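Local atomic coordinates of probable arabinosyltransferase B (PDB entry 7BVF), a protein that polymerises arabinose into the arabinan of the mycobacterial cell-wall arabinogalactan, working in the membrane as a glycosyltransferase that is inhibited by ethambutol. Residues V49-A54 against T208-P214; V88-A94 against R137-P143; S422-L428 against I465-R469; L638-T642 against V668-F672; G792-T797 against D959-V963. One frame throughout, in Å; residues are numbered along the deposited sequence.

Interactions 1, 3 and 4 are partly buried, interaction 5 is buried, and interaction 2 lies at the surface. Interaction 1 pairs strands 49-56 and 202-214, and interaction 2, in the concanavalin-like domain, is nested along the chain inside the loop it closes; their centres are about 44 Å apart. Strand pairing and a glutamine amide serve in interaction 1, arginines facing carbonyls in interaction 2. In the membrane part, interaction 3 joins two helices with arginine bonds and aliphatic packing, whereas interaction 4 has no polar bond across it. Interaction 5, in the C-terminal domain, is also apolar, a proline on a tryptophan next to a calcium site.

Interaction 1 (V49-A54 against T208-P214); sequences VVQTTA and TRFSTRP
Val50 and Arg213 meet where strand 49-56 runs antiparallel to strand 202-214, inner neighbours in a four-stranded antiparallel sheet. Val50 N gives a hydrogen bond of 2.9 Å to Arg213 O, lying in its carbonyl plane; the return bond is weak. One step back, Val49 and Pro214 form a non-hydrogen-bonded pair whose side chains diverge, and Val49 CB rests 4.0 Å from Thr212 CB. Toward Thr208 the second chain leaves the strand, and a side-chain amide makes the next bond across. Gln51 has CG anti to its backbone N (chi1 -175°), which carries the amide across, and NE2 donates to Thr208 O at 2.6 Å, nearly straight at 171°. That oxygen lies in the amide plane of Gln51, although NE2 itself sits well above the carbonyl plane of Thr208. Further out, Gln51 OE1 is bonded to Arg1085, and the amide, held at both ends, has its rotation fixed. Strand 1080-1084 covers the other edge of strand 49-56. Thr52 shares its two branches between strand 1080-1084 and Ser211: OG1 bonds to Gly1081 O, while CG2 lies 3.5 Å from Ser211 OG.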
# COMPACT_ATOMS: atom_id res chain seq x y z
N VAL A 49 21.72 -32.41 28.57
CA VAL A 49 20.47 -33.03 28.16
C VAL A 49 20.82 -34.35 27.49
O VAL A 49 21.98 -34.67 27.28
CB VAL A 49 19.64 -32.13 27.23
CG1 VAL A 49 19.03 -30.99 28.00
CG2 VAL A 49 20.50 -31.60 26.11
N VAL A 50 19.79 -35.12 27.14
CA VAL A 50 19.96 -36.42 26.52
C VAL A 50 19.25 -36.38 25.17
O VAL A 50 18.03 -36.49 25.10
CB VAL A 50 19.43 -37.56 27.39
CG1 VAL A 50 19.52 -38.87 26.65
CG2 VAL A 50 20.20 -37.64 28.68
N GLN A 51 20.02 -36.20 24.10
CA GLN A 51 19.45 -36.15 22.76
C GLN A 51 19.29 -37.56 22.20
O GLN A 51 20.09 -38.46 22.48
CB GLN A 51 20.35 -35.32 21.85
CG GLN A 51 19.80 -35.09 20.46
CD GLN A 51 20.89 -35.00 19.41
OE1 GLN A 51 22.05 -35.30 19.67
NE2 GLN A 51 20.52 -34.59 18.21
N THR A 52 18.23 -37.75 21.42
CA THR A 52 18.02 -38.98 20.68
C THR A 52 18.42 -38.76 19.23
O THR A 52 17.96 -37.80 18.59
CB THR A 52 16.57 -39.47 20.82
OG1 THR A 52 16.44 -40.78 20.26
CG2 THR A 52 15.58 -38.52 20.15
N THR A 53 19.30 -39.61 18.72
CA THR A 53 19.94 -39.42 17.43
C THR A 53 19.50 -40.53 16.48
O THR A 53 19.64 -41.71 16.79
CB THR A 53 21.46 -39.42 17.57
OG1 THR A 53 21.90 -40.71 18.02
CG2 THR A 53 21.89 -38.39 18.58
N ALA A 54 19.00 -40.14 15.32
CA ALA A 54 18.56 -41.07 14.29
C ALA A 54 19.56 -41.09 13.14
O ALA A 54 20.26 -40.11 12.88
CB ALA A 54 17.17 -40.71 13.78
N THR A 208 17.94 -34.21 14.44
CA THR A 208 17.04 -34.30 15.59
C THR A 208 17.65 -33.59 16.80
O THR A 208 17.96 -34.20 17.82
CB THR A 208 16.74 -35.76 15.91
OG1 THR A 208 17.80 -36.29 16.71
CG2 THR A 208 16.65 -36.57 14.65
N ARG A 209 17.81 -32.28 16.68
CA ARG A 209 18.45 -31.50 17.73
C ARG A 209 17.47 -30.93 18.74
O ARG A 209 17.89 -30.58 19.85
CB ARG A 209 19.28 -30.36 17.13
CG ARG A 209 18.47 -29.13 16.78
CD ARG A 209 19.35 -28.04 16.24
NE ARG A 209 19.89 -28.39 14.93
CZ ARG A 209 20.80 -27.67 14.28
NH1 ARG A 209 21.24 -28.07 13.10
NH2 ARG A 209 21.28 -26.56 14.82
N PHE A 210 16.19 -30.84 18.40
CA PHE A 210 15.20 -30.27 19.30
C PHE A 210 14.53 -31.31 20.19
O PHE A 210 13.82 -30.94 21.13
CB PHE A 210 14.11 -29.54 18.51
CG PHE A 210 14.64 -28.50 17.57
CD1 PHE A 210 15.20 -27.35 18.06
CD2 PHE A 210 14.53 -28.67 16.21
CE1 PHE A 210 15.68 -26.38 17.20
CE2 PHE A 210 15.00 -27.71 15.35
CZ PHE A 210 15.58 -26.56 15.84
N SER A 211 14.73 -32.60 19.93
CA SER A 211 14.07 -33.66 20.69
C SER A 211 15.03 -34.17 21.75
O SER A 211 15.73 -35.17 21.58
CB SER A 211 13.61 -34.78 19.76
OG SER A 211 14.71 -35.33 19.05
N THR A 212 15.05 -33.47 22.88
CA THR A 212 15.88 -33.79 24.03
C THR A 212 15.01 -34.02 25.25
O THR A 212 13.81 -33.73 25.26
CB THR A 212 16.90 -32.67 24.30
OG1 THR A 212 16.21 -31.44 24.52
CG2 THR A 212 17.84 -32.50 23.13
N ARG A 213 15.63 -34.55 26.31
CA ARG A 213 14.99 -34.68 27.60
C ARG A 213 16.03 -34.37 28.67
O ARG A 213 17.21 -34.70 28.50
CB ARG A 213 14.41 -36.08 27.83
CG ARG A 213 15.42 -37.15 28.15
CD ARG A 213 14.77 -38.37 28.75
NE ARG A 213 15.76 -39.30 29.30
CZ ARG A 213 16.17 -39.29 30.56
NH1 ARG A 213 15.67 -38.41 31.41
NH2 ARG A 213 17.07 -40.17 30.97
N PRO A 214 15.64 -33.71 29.76
CA PRO A 214 16.64 -33.28 30.74
C PRO A 214 17.23 -34.46 31.49
O PRO A 214 16.61 -35.51 31.64
CB PRO A 214 15.83 -32.38 31.68
CG PRO A 214 14.45 -32.89 31.58
CD PRO A 214 14.28 -33.33 30.16

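Interaction 2 (V88-A94 against R137-P143); sequences VRAMPPA and REQVTSP
Two short helices of the concanavalin-like domain finish side by side here, with Val88 and Arg89 at the end of helix 85-89 meeting Val140 and Thr141 at the end of helix 137-140. The apolar part is small. Val88 CG1 reaches Val140 CG2 at 4.1 Å, the two side chains nearly perpendicular, and loop residue Val118 touches Val88 while Leu164 touches Val140. Alongside, Arg89 and Thr141 lie side by side, running head to tail, Arg89 CG lying 3.9 Å from Thr141 CG2. Thr141 is the centre of an inverse gamma turn, closed by a weak bond from Ser142 N to Val140 O, and the bent end of Arg89 comes up against this turn. Its NH1 lies among the carbonyls of Val140 and Ser142, but the approach to Ser142 O is too short to be taken literally at this resolution.

Arg137 reaches the opposite way. A chi1 of -173° points CG away from the backbone N and the chain stays extended to NE, which lays the guanidinium beside the loop 91-94. Pro92 O lies in the guanidinium plane at its edge and takes a weak hydrogen bond from Arg137 NH2 at 3.4 Å. Met91 O and Pro93 O also lie near that plane, and Ala94 O stands obliquely, 3.8 Å from Arg137 NH1. Within this contact, then, both cations face neutral backbone carbonyls, so their attraction is probably of the charge-dipole kind, spread over several oxygens and weakly directional.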
# COMPACT_ATOMS: atom_id res chain seq x y z
N VAL A 88 27.75 -49.73 -12.01
CA VAL A 88 27.64 -48.96 -13.23
C VAL A 88 28.03 -49.80 -14.44
O VAL A 88 27.44 -49.66 -15.52
CB VAL A 88 28.50 -47.68 -13.13
CG1 VAL A 88 28.70 -47.05 -14.49
CG2 VAL A 88 27.86 -46.70 -12.17
N ARG A 89 28.99 -50.70 -14.28
CA ARG A 89 29.41 -51.54 -15.40
C ARG A 89 28.31 -52.51 -15.82
O ARG A 89 28.27 -52.91 -16.99
CB ARG A 89 30.67 -52.32 -15.03
CG ARG A 89 31.96 -51.65 -15.46
CD ARG A 89 33.12 -52.64 -15.49
NE ARG A 89 33.83 -52.69 -14.22
CZ ARG A 89 34.73 -51.80 -13.83
NH1 ARG A 89 35.04 -50.78 -14.62
NH2 ARG A 89 35.33 -51.93 -12.65
N ALA A 90 27.42 -52.88 -14.91
CA ALA A 90 26.38 -53.86 -15.17
C ALA A 90 25.01 -53.21 -15.37
O ALA A 90 23.99 -53.75 -14.95
CB ALA A 90 26.32 -54.90 -14.05
N MET A 91 24.98 -52.05 -16.00
CA MET A 91 23.73 -51.38 -16.32
C MET A 91 23.41 -51.52 -17.80
O MET A 91 24.30 -51.76 -18.62
CB MET A 91 23.81 -49.90 -15.94
CG MET A 91 23.66 -49.63 -14.46
SD MET A 91 23.27 -47.90 -14.10
CE MET A 91 21.50 -47.90 -14.31
N PRO A 92 22.15 -51.38 -18.18
CA PRO A 92 21.78 -51.44 -19.60
C PRO A 92 22.39 -50.29 -20.37
O PRO A 92 22.87 -49.32 -19.77
CB PRO A 92 20.25 -51.35 -19.58
CG PRO A 92 19.86 -51.77 -18.20
CD PRO A 92 20.96 -51.29 -17.31
N PRO A 93 22.41 -50.36 -21.71
CA PRO A 93 22.91 -49.23 -22.50
C PRO A 93 22.13 -47.94 -22.29
O PRO A 93 22.62 -46.88 -22.69
CB PRO A 93 22.79 -49.73 -23.95
CG PRO A 93 22.82 -51.21 -23.83
CD PRO A 93 22.11 -51.53 -22.55
N ALA A 94 20.94 -48.00 -21.70
CA ALA A 94 20.22 -46.80 -21.34
C ALA A 94 20.78 -46.21 -20.05
O ALA A 94 21.64 -46.80 -19.38
CB ALA A 94 18.73 -47.09 -21.19
N ARG A 137 31.49 -42.27 -20.03
CA ARG A 137 31.18 -43.60 -19.51
C ARG A 137 32.20 -44.64 -19.93
O ARG A 137 32.48 -45.57 -19.16
CB ARG A 137 29.78 -44.02 -19.96
CG ARG A 137 29.31 -45.31 -19.32
CD ARG A 137 27.89 -45.64 -19.70
NE ARG A 137 27.48 -46.92 -19.13
CZ ARG A 137 26.28 -47.47 -19.30
NH1 ARG A 137 25.37 -46.83 -20.02
NH2 ARG A 137 26.00 -48.64 -18.75
N GLU A 138 32.78 -44.51 -21.12
CA GLU A 138 33.78 -45.46 -21.57
C GLU A 138 35.06 -45.40 -20.75
O GLU A 138 35.92 -46.27 -20.92
CB GLU A 138 34.10 -45.24 -23.05
CG GLU A 138 34.84 -43.95 -23.34
CD GLU A 138 33.90 -42.79 -23.60
OE1 GLU A 138 32.69 -42.92 -23.31
OE2 GLU A 138 34.37 -41.74 -24.09
N GLN A 139 35.20 -44.41 -19.87
CA GLN A 139 36.34 -44.35 -18.97
C GLN A 139 36.05 -45.03 -17.64
O GLN A 139 36.90 -45.75 -17.11
CB GLN A 139 36.75 -42.90 -18.73
CG GLN A 139 38.16 -42.74 -18.21
CD GLN A 139 38.58 -41.30 -18.07
OE1 GLN A 139 37.80 -40.38 -18.31
NE2 GLN A 139 39.83 -41.08 -17.68
N VAL A 140 34.86 -44.82 -17.08
CA VAL A 140 34.51 -45.51 -15.84
C VAL A 140 34.28 -46.99 -16.10
O VAL A 140 34.46 -47.82 -15.20
CB VAL A 140 33.27 -44.87 -15.17
CG1 VAL A 140 33.46 -43.37 -15.04
CG2 VAL A 140 32.02 -45.18 -15.96
N THR A 141 33.90 -47.36 -17.32
CA THR A 141 33.78 -48.77 -17.69
C THR A 141 35.17 -49.27 -18.10
O THR A 141 35.49 -49.47 -19.27
CB THR A 141 32.75 -48.96 -18.78
OG1 THR A 141 31.47 -48.50 -18.31
CG2 THR A 141 32.62 -50.43 -19.15
N SER A 142 36.01 -49.45 -17.09
CA SER A 142 37.40 -49.86 -17.27
C SER A 142 37.90 -50.45 -15.96
O SER A 142 37.35 -50.14 -14.90
CB SER A 142 38.28 -48.68 -17.71
OG SER A 142 37.77 -48.06 -18.88
N PRO A 143 38.93 -51.29 -16.01
CA PRO A 143 39.44 -51.90 -14.77
C PRO A 143 40.09 -50.92 -13.81
O PRO A 143 40.61 -51.33 -12.77
CB PRO A 143 40.46 -52.93 -15.28
CG PRO A 143 40.08 -53.18 -16.70
CD PRO A 143 39.56 -51.87 -17.20

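Interaction 3 (S422-L428 against I465-R469); sequences SMRYSRL and ILVRR
Ser426 faces two arginines of helix 460-470 that approach different atoms of it, in a contact joining that helix to helix 405-425, predicted transmembrane in its earlier part, within the GT-C-type membrane region. Arg469 brings the edge of its guanidinium to Ser426 O, with NE and NH2 each 3.1 Å from that oxygen, both bonds bent and weak. Arg468 comes to the hydroxyl instead: its NH1 points to Ser426 OG at 3.1 Å, almost straight (170°) and in the guanidinium plane, while OG donates to Tyr425 O. The chain turns at Ser426 with positive phi, and chi1 near 88° places OG before Arg468. Next to them, Ile465 spreads its branches, CD1 lying 3.7 Å from Met423 CA and CG2 3.6 Å from Ser426 O. Leu428 CD2 meets Leu466 CD2 at 3.8 Å, and Leu428 CD1 lies 4.1 Å from Arg469 CD. The guanidinium planes of Arg427 and Arg469 are turned 53° apart; Asp243, which forms a salt bridge with Arg469 and touches Arg427, probably offsets their like charges. The C-terminal part of helix 405-425 and the turn after it thus pack on helix 460-470, with helix 430-442 against Ser422 and an aromatic side chain of another protein chain resting on Val467.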
# COMPACT_ATOMS: atom_id res chain seq x y z
N SER A 422 0.17 -2.98 46.95
CA SER A 422 1.42 -2.83 47.68
C SER A 422 1.58 -1.42 48.20
O SER A 422 1.90 -1.21 49.38
CB SER A 422 2.59 -3.20 46.77
OG SER A 422 3.83 -3.00 47.43
N MET A 423 1.37 -0.42 47.34
CA MET A 423 1.52 0.96 47.78
C MET A 423 0.28 1.49 48.49
O MET A 423 -0.19 2.59 48.21
CB MET A 423 1.87 1.84 46.59
CG MET A 423 0.84 1.86 45.48
SD MET A 423 1.21 3.03 44.18
CE MET A 423 2.64 2.25 43.43
N ARG A 424 -0.25 0.73 49.45
CA ARG A 424 -1.39 1.17 50.25
C ARG A 424 -1.16 0.83 51.71
O ARG A 424 -1.68 1.51 52.60
CB ARG A 424 -2.67 0.52 49.73
CG ARG A 424 -3.92 0.94 50.47
CD ARG A 424 -5.00 -0.11 50.35
NE ARG A 424 -5.28 -0.42 48.95
CZ ARG A 424 -6.12 0.27 48.19
NH1 ARG A 424 -6.77 1.32 48.70
NH2 ARG A 424 -6.32 -0.08 46.93
N TYR A 425 -0.38 -0.22 51.96
CA TYR A 425 0.06 -0.57 53.31
C TYR A 425 1.57 -0.51 53.45
O TYR A 425 2.10 -0.91 54.49
CB TYR A 425 -0.43 -1.97 53.69
CG TYR A 425 -1.82 -2.30 53.19
CD1 TYR A 425 -2.93 -1.65 53.70
CD2 TYR A 425 -2.01 -3.28 52.23
CE1 TYR A 425 -4.20 -1.95 53.25
CE2 TYR A 425 -3.27 -3.59 51.77
CZ TYR A 425 -4.36 -2.92 52.29
OH TYR A 425 -5.63 -3.23 51.83
N SER A 426 2.28 -0.03 52.43
CA SER A 426 3.74 0.05 52.42
C SER A 426 4.37 -1.33 52.64
O SER A 426 5.33 -1.48 53.40
CB SER A 426 4.25 1.05 53.46
OG SER A 426 4.42 0.42 54.72
N ARG A 427 3.82 -2.34 51.98
CA ARG A 427 4.34 -3.69 52.03
C ARG A 427 5.10 -4.01 50.75
O ARG A 427 4.92 -3.36 49.72
CB ARG A 427 3.22 -4.70 52.24
CG ARG A 427 2.49 -4.54 53.55
CD ARG A 427 3.33 -5.06 54.70
NE ARG A 427 2.64 -4.98 55.98
CZ ARG A 427 1.70 -5.83 56.38
NH1 ARG A 427 1.13 -5.68 57.56
NH2 ARG A 427 1.32 -6.83 55.59
N LEU A 428 5.95 -5.03 50.82
CA LEU A 428 6.80 -5.41 49.70
C LEU A 428 6.46 -6.77 49.11
O LEU A 428 7.05 -7.15 48.10
CB LEU A 428 8.27 -5.39 50.12
CG LEU A 428 9.01 -4.06 50.00
CD1 LEU A 428 10.47 -4.24 50.37
CD2 LEU A 428 8.88 -3.49 48.61
N ILE A 465 8.68 3.09 49.41
CA ILE A 465 8.58 1.91 50.26
C ILE A 465 9.90 1.18 50.33
O ILE A 465 10.33 0.76 51.41
CB ILE A 465 7.45 0.99 49.74
CG1 ILE A 465 6.17 1.78 49.52
CG2 ILE A 465 7.22 -0.14 50.71
CD1 ILE A 465 5.07 0.98 48.89
N LEU A 466 10.56 1.00 49.19
CA LEU A 466 11.89 0.38 49.19
C LEU A 466 12.85 1.14 50.09
O LEU A 466 13.58 0.53 50.88
CB LEU A 466 12.45 0.30 47.77
CG LEU A 466 11.84 -0.72 46.82
CD1 LEU A 466 12.38 -0.52 45.42
CD2 LEU A 466 12.16 -2.12 47.30
N VAL A 467 12.86 2.47 50.00
CA VAL A 467 13.81 3.26 50.78
C VAL A 467 13.49 3.18 52.26
O VAL A 467 14.38 2.96 53.09
CB VAL A 467 13.82 4.72 50.28
CG1 VAL A 467 14.43 5.62 51.32
CG2 VAL A 467 14.56 4.82 48.97
N ARG A 468 12.22 3.35 52.62
CA ARG A 468 11.85 3.37 54.03
C ARG A 468 11.87 1.98 54.66
O ARG A 468 11.81 1.89 55.89
CB ARG A 468 10.48 4.02 54.21
CG ARG A 468 9.31 3.06 54.22
CD ARG A 468 8.00 3.83 54.09
NE ARG A 468 6.89 3.14 54.74
CZ ARG A 468 6.45 3.43 55.96
NH1 ARG A 468 5.44 2.75 56.48
NH2 ARG A 468 7.02 4.40 56.65
N ARG A 469 11.93 0.91 53.87
CA ARG A 469 12.17 -0.41 54.42
C ARG A 469 13.64 -0.80 54.41
O ARG A 469 14.04 -1.67 55.19
CB ARG A 469 11.37 -1.46 53.64
CG ARG A 469 9.87 -1.40 53.89
CD ARG A 469 9.28 -2.79 54.02
NE ARG A 469 7.90 -2.76 54.48
CZ ARG A 469 7.54 -2.68 55.76
NH1 ARG A 469 8.47 -2.62 56.70
NH2 ARG A 469 6.26 -2.65 56.10

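Interaction 4 (L638-T642 against V668-F672); sequences LCWAT and VSTIF
Phe672 N bonds to Val668 O at 3.0 Å within helix 668-687, setting one turn apart the two side chains that meet Trp640 from across the contact. Both lie on the same face of the indole, each offset toward its rim. Val668 CG1 stands above the indole plane just past its CE3 edge, 4.1 Å from Trp640 CE3. A chi1 of -74° brings the CE2 edge of the Phe672 ring over the five-membered ring of Trp640, with Phe672 CE2 3.8 Å from Trp640 CD1. The planes of these two rings stand 47° apart, and the centroids of the Trp640 five-membered ring and the Phe672 ring are 5.0 Å from each other. Next to the rings, Ala641 CB touches Ser669 CB at 4.0 Å, where the chain has just left helix 622-639. Pro661 of the intervening loop touches both Trp640 and Val668, and Phe713 and Met714 of helix 706-727 also pack on the indole. An aromatic side chain of another protein chain reaches Ala641. No hydrogen bond or charge pair joins the two segments, so these elements, predicted to be transmembrane, meet through apolar surface, with no polar bond across to give direction.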
# COMPACT_ATOMS: atom_id res chain seq x y z
N LEU A 638 -16.87 7.15 11.33
CA LEU A 638 -15.64 6.56 10.83
C LEU A 638 -15.60 5.05 11.04
O LEU A 638 -15.02 4.33 10.23
CB LEU A 638 -14.43 7.21 11.50
CG LEU A 638 -13.05 6.99 10.90
CD1 LEU A 638 -12.20 8.21 11.14
CD2 LEU A 638 -12.38 5.77 11.49
N CYS A 639 -16.22 4.57 12.12
CA CYS A 639 -16.21 3.14 12.42
C CYS A 639 -17.13 2.35 11.50
O CYS A 639 -16.82 1.22 11.12
CB CYS A 639 -16.59 2.92 13.88
SG CYS A 639 -16.62 1.20 14.40
N TRP A 640 -18.28 2.92 11.13
CA TRP A 640 -19.26 2.20 10.33
C TRP A 640 -18.97 2.23 8.84
O TRP A 640 -19.79 1.74 8.06
CB TRP A 640 -20.66 2.77 10.58
CG TRP A 640 -21.35 2.14 11.72
CD1 TRP A 640 -21.16 2.40 13.04
CD2 TRP A 640 -22.35 1.11 11.66
NE1 TRP A 640 -21.98 1.61 13.80
CE2 TRP A 640 -22.72 0.81 12.98
CE3 TRP A 640 -22.96 0.43 10.61
CZ2 TRP A 640 -23.68 -0.15 13.27
CZ3 TRP A 640 -23.91 -0.52 10.91
CH2 TRP A 640 -24.26 -0.80 12.23
N ALA A 641 -17.83 2.79 8.42
CA ALA A 641 -17.49 2.93 7.01
C ALA A 641 -16.64 1.77 6.52
O ALA A 641 -15.57 1.96 5.95
CB ALA A 641 -16.78 4.25 6.77
N THR A 642 -17.12 0.55 6.72
CA THR A 642 -16.42 -0.67 6.31
C THR A 642 -17.42 -1.82 6.34
O THR A 642 -18.63 -1.60 6.52
CB THR A 642 -15.21 -0.94 7.20
OG1 THR A 642 -14.64 -2.20 6.85
CG2 THR A 642 -15.63 -0.96 8.64
N VAL A 668 -24.73 4.04 6.19
CA VAL A 668 -24.96 4.42 7.57
C VAL A 668 -23.92 5.41 8.07
O VAL A 668 -24.22 6.24 8.94
CB VAL A 668 -25.01 3.16 8.46
CG1 VAL A 668 -25.49 3.52 9.84
CG2 VAL A 668 -25.92 2.13 7.86
N SER A 669 -22.70 5.36 7.53
CA SER A 669 -21.71 6.37 7.88
C SER A 669 -22.15 7.75 7.42
O SER A 669 -21.83 8.75 8.07
CB SER A 669 -20.36 6.01 7.27
OG SER A 669 -20.23 6.53 5.97
N THR A 670 -22.92 7.83 6.33
CA THR A 670 -23.48 9.11 5.91
C THR A 670 -24.50 9.62 6.92
O THR A 670 -24.56 10.83 7.19
CB THR A 670 -24.10 8.98 4.53
OG1 THR A 670 -23.10 8.59 3.58
CG2 THR A 670 -24.71 10.29 4.09
N ILE A 671 -25.29 8.72 7.50
CA ILE A 671 -26.26 9.13 8.50
C ILE A 671 -25.56 9.62 9.77
O ILE A 671 -25.93 10.65 10.35
CB ILE A 671 -27.23 7.98 8.80
CG1 ILE A 671 -28.00 7.61 7.53
CG2 ILE A 671 -28.18 8.35 9.91
CD1 ILE A 671 -28.86 6.38 7.67
N PHE A 672 -24.53 8.90 10.21
CA PHE A 672 -23.79 9.35 11.37
C PHE A 672 -23.03 10.64 11.08
O PHE A 672 -22.83 11.45 11.99
CB PHE A 672 -22.84 8.26 11.86
CG PHE A 672 -23.54 7.13 12.55
CD1 PHE A 672 -24.33 7.37 13.66
CD2 PHE A 672 -23.41 5.83 12.09
CE1 PHE A 672 -24.97 6.33 14.30
CE2 PHE A 672 -24.05 4.80 12.73
CZ PHE A 672 -24.84 5.05 13.83

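Interaction 5 (G792-T797 against D959-V963); sequences GVPEHT and DWIAV. With CA (calcium ion), chain D.
Pro794 lies on Trp960 in a CH-pi contact that joins a loop of the EmbC C-terminal domain to Trp960, just before strand 961-967, part of an antiparallel sheet. This is the tight part. Pro794 CD stands 3.6 Å from the centroid of the six-membered ring, 19° off its normal, and Pro794 CG follows 3.7 Å from Trp960 CZ2. With its CG between the backbone N and the carbonyl carbon (chi1 51°), Trp960 extends its benzene ring beneath the proline. Tyr848 meets the indole edge-to-face, and Ala880 of strand 874-881 also touches it.

Val793 widens the packed region. Its CG2 touches Ala962 CB at 4.0 Å, while CG1 comes obliquely to the indole, 4.2 Å from Trp960 CZ3. Trp960 and Ala962 are two residues apart and their side chains turn toward the loop, while Ile961 between them points away.

Beyond the proline the contact thins. Thr797 CG2 comes only to the rim of the ring, near its plane and 4.5 Å from Trp960 CH2. Here the loop is tied to itself by a weak bond from Thr797 OG1 to Pro794 O, and Glu795 and His796, on the bend between, are exposed to solvent. No hydrogen bond crosses between the segments. The residue before Trp960 is Asp959, whose O, with Asp952 OD2 and Ser954 O, binds the calcium ion, the Asp959 O to calcium distance being 2.7 Å.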
# COMPACT_ATOMS: atom_id res chain seq x y z
N GLY A 792 -12.31 -26.03 -28.62
CA GLY A 792 -12.53 -24.61 -28.44
C GLY A 792 -12.13 -24.08 -27.09
O GLY A 792 -12.85 -23.26 -26.50
N VAL A 793 -11.00 -24.54 -26.56
CA VAL A 793 -10.52 -24.10 -25.25
C VAL A 793 -9.06 -23.68 -25.40
O VAL A 793 -8.33 -24.27 -26.20
CB VAL A 793 -10.69 -25.21 -24.20
CG1 VAL A 793 -10.47 -24.67 -22.80
CG2 VAL A 793 -12.06 -25.84 -24.29
N PRO A 794 -8.59 -22.68 -24.66
CA PRO A 794 -7.17 -22.33 -24.71
C PRO A 794 -6.27 -23.41 -24.12
O PRO A 794 -6.74 -24.49 -23.76
CB PRO A 794 -7.10 -21.04 -23.89
CG PRO A 794 -8.44 -20.46 -24.01
CD PRO A 794 -9.39 -21.61 -24.04
N GLU A 795 -4.97 -23.13 -24.04
CA GLU A 795 -4.00 -24.19 -23.75
C GLU A 795 -3.95 -24.53 -22.27
O GLU A 795 -4.23 -25.67 -21.88
CB GLU A 795 -2.62 -23.77 -24.26
CG GLU A 795 -2.49 -23.79 -25.76
CD GLU A 795 -2.63 -25.18 -26.34
OE1 GLU A 795 -2.23 -26.15 -25.66
OE2 GLU A 795 -3.13 -25.31 -27.48
N HIS A 796 -3.57 -23.58 -21.43
CA HIS A 796 -3.36 -23.85 -20.01
C HIS A 796 -4.59 -23.44 -19.21
O HIS A 796 -4.57 -22.54 -18.37
CB HIS A 796 -2.11 -23.13 -19.51
CG HIS A 796 -0.83 -23.73 -20.02
ND1 HIS A 796 -0.42 -25.00 -19.67
CD2 HIS A 796 0.12 -23.24 -20.84
CE1 HIS A 796 0.74 -25.26 -20.25
NE2 HIS A 796 1.09 -24.21 -20.97
N THR A 797 -5.69 -24.15 -19.47
CA THR A 797 -6.93 -23.98 -18.73
C THR A 797 -7.00 -25.09 -17.69
O THR A 797 -6.97 -26.28 -18.03
CB THR A 797 -8.14 -24.03 -19.66
OG1 THR A 797 -7.86 -23.28 -20.84
CG2 THR A 797 -9.35 -23.41 -18.99
N ASP A 959 -13.60 -13.36 -25.00
CA ASP A 959 -14.94 -13.63 -24.48
C ASP A 959 -15.42 -14.90 -25.16
O ASP A 959 -16.00 -14.85 -26.25
CB ASP A 959 -15.88 -12.47 -24.73
CG ASP A 959 -15.55 -11.25 -23.91
OD1 ASP A 959 -16.33 -10.28 -23.94
OD2 ASP A 959 -14.50 -11.26 -23.23
N TRP A 960 -15.17 -16.05 -24.52
CA TRP A 960 -15.48 -17.35 -25.09
C TRP A 960 -16.26 -18.17 -24.07
O TRP A 960 -16.52 -17.74 -22.95
CB TRP A 960 -14.20 -18.07 -25.54
CG TRP A 960 -13.15 -18.11 -24.50
CD1 TRP A 960 -12.26 -17.13 -24.19
CD2 TRP A 960 -12.86 -19.20 -23.62
NE1 TRP A 960 -11.44 -17.53 -23.17
CE2 TRP A 960 -11.80 -18.80 -22.80
CE3 TRP A 960 -13.42 -20.47 -23.43
CZ2 TRP A 960 -11.27 -19.62 -21.82
CZ3 TRP A 960 -12.89 -21.28 -22.47
CH2 TRP A 960 -11.83 -20.86 -21.67
N ILE A 961 -16.63 -19.39 -24.48
CA ILE A 961 -17.52 -20.26 -23.73
C ILE A 961 -17.11 -21.70 -24.01
O ILE A 961 -16.62 -22.01 -25.09
CB ILE A 961 -19.00 -19.99 -24.13
CG1 ILE A 961 -19.55 -18.75 -23.43
CG2 ILE A 961 -19.90 -21.17 -23.84
CD1 ILE A 961 -19.84 -18.96 -21.98
N ALA A 962 -17.29 -22.57 -23.02
CA ALA A 962 -17.03 -23.99 -23.21
C ALA A 962 -17.90 -24.78 -22.24
O ALA A 962 -18.05 -24.38 -21.08
CB ALA A 962 -15.56 -24.34 -22.99
N VAL A 963 -18.47 -25.89 -22.71
CA VAL A 963 -19.43 -26.66 -21.93
C VAL A 963 -19.25 -28.16 -22.16
O VAL A 963 -18.68 -28.60 -23.16
CB VAL A 963 -20.90 -26.27 -22.23
CG1 VAL A 963 -21.18 -24.85 -21.81
CG2 VAL A 963 -21.21 -26.47 -23.70
CA CA D . -16.73 -14.86 -28.80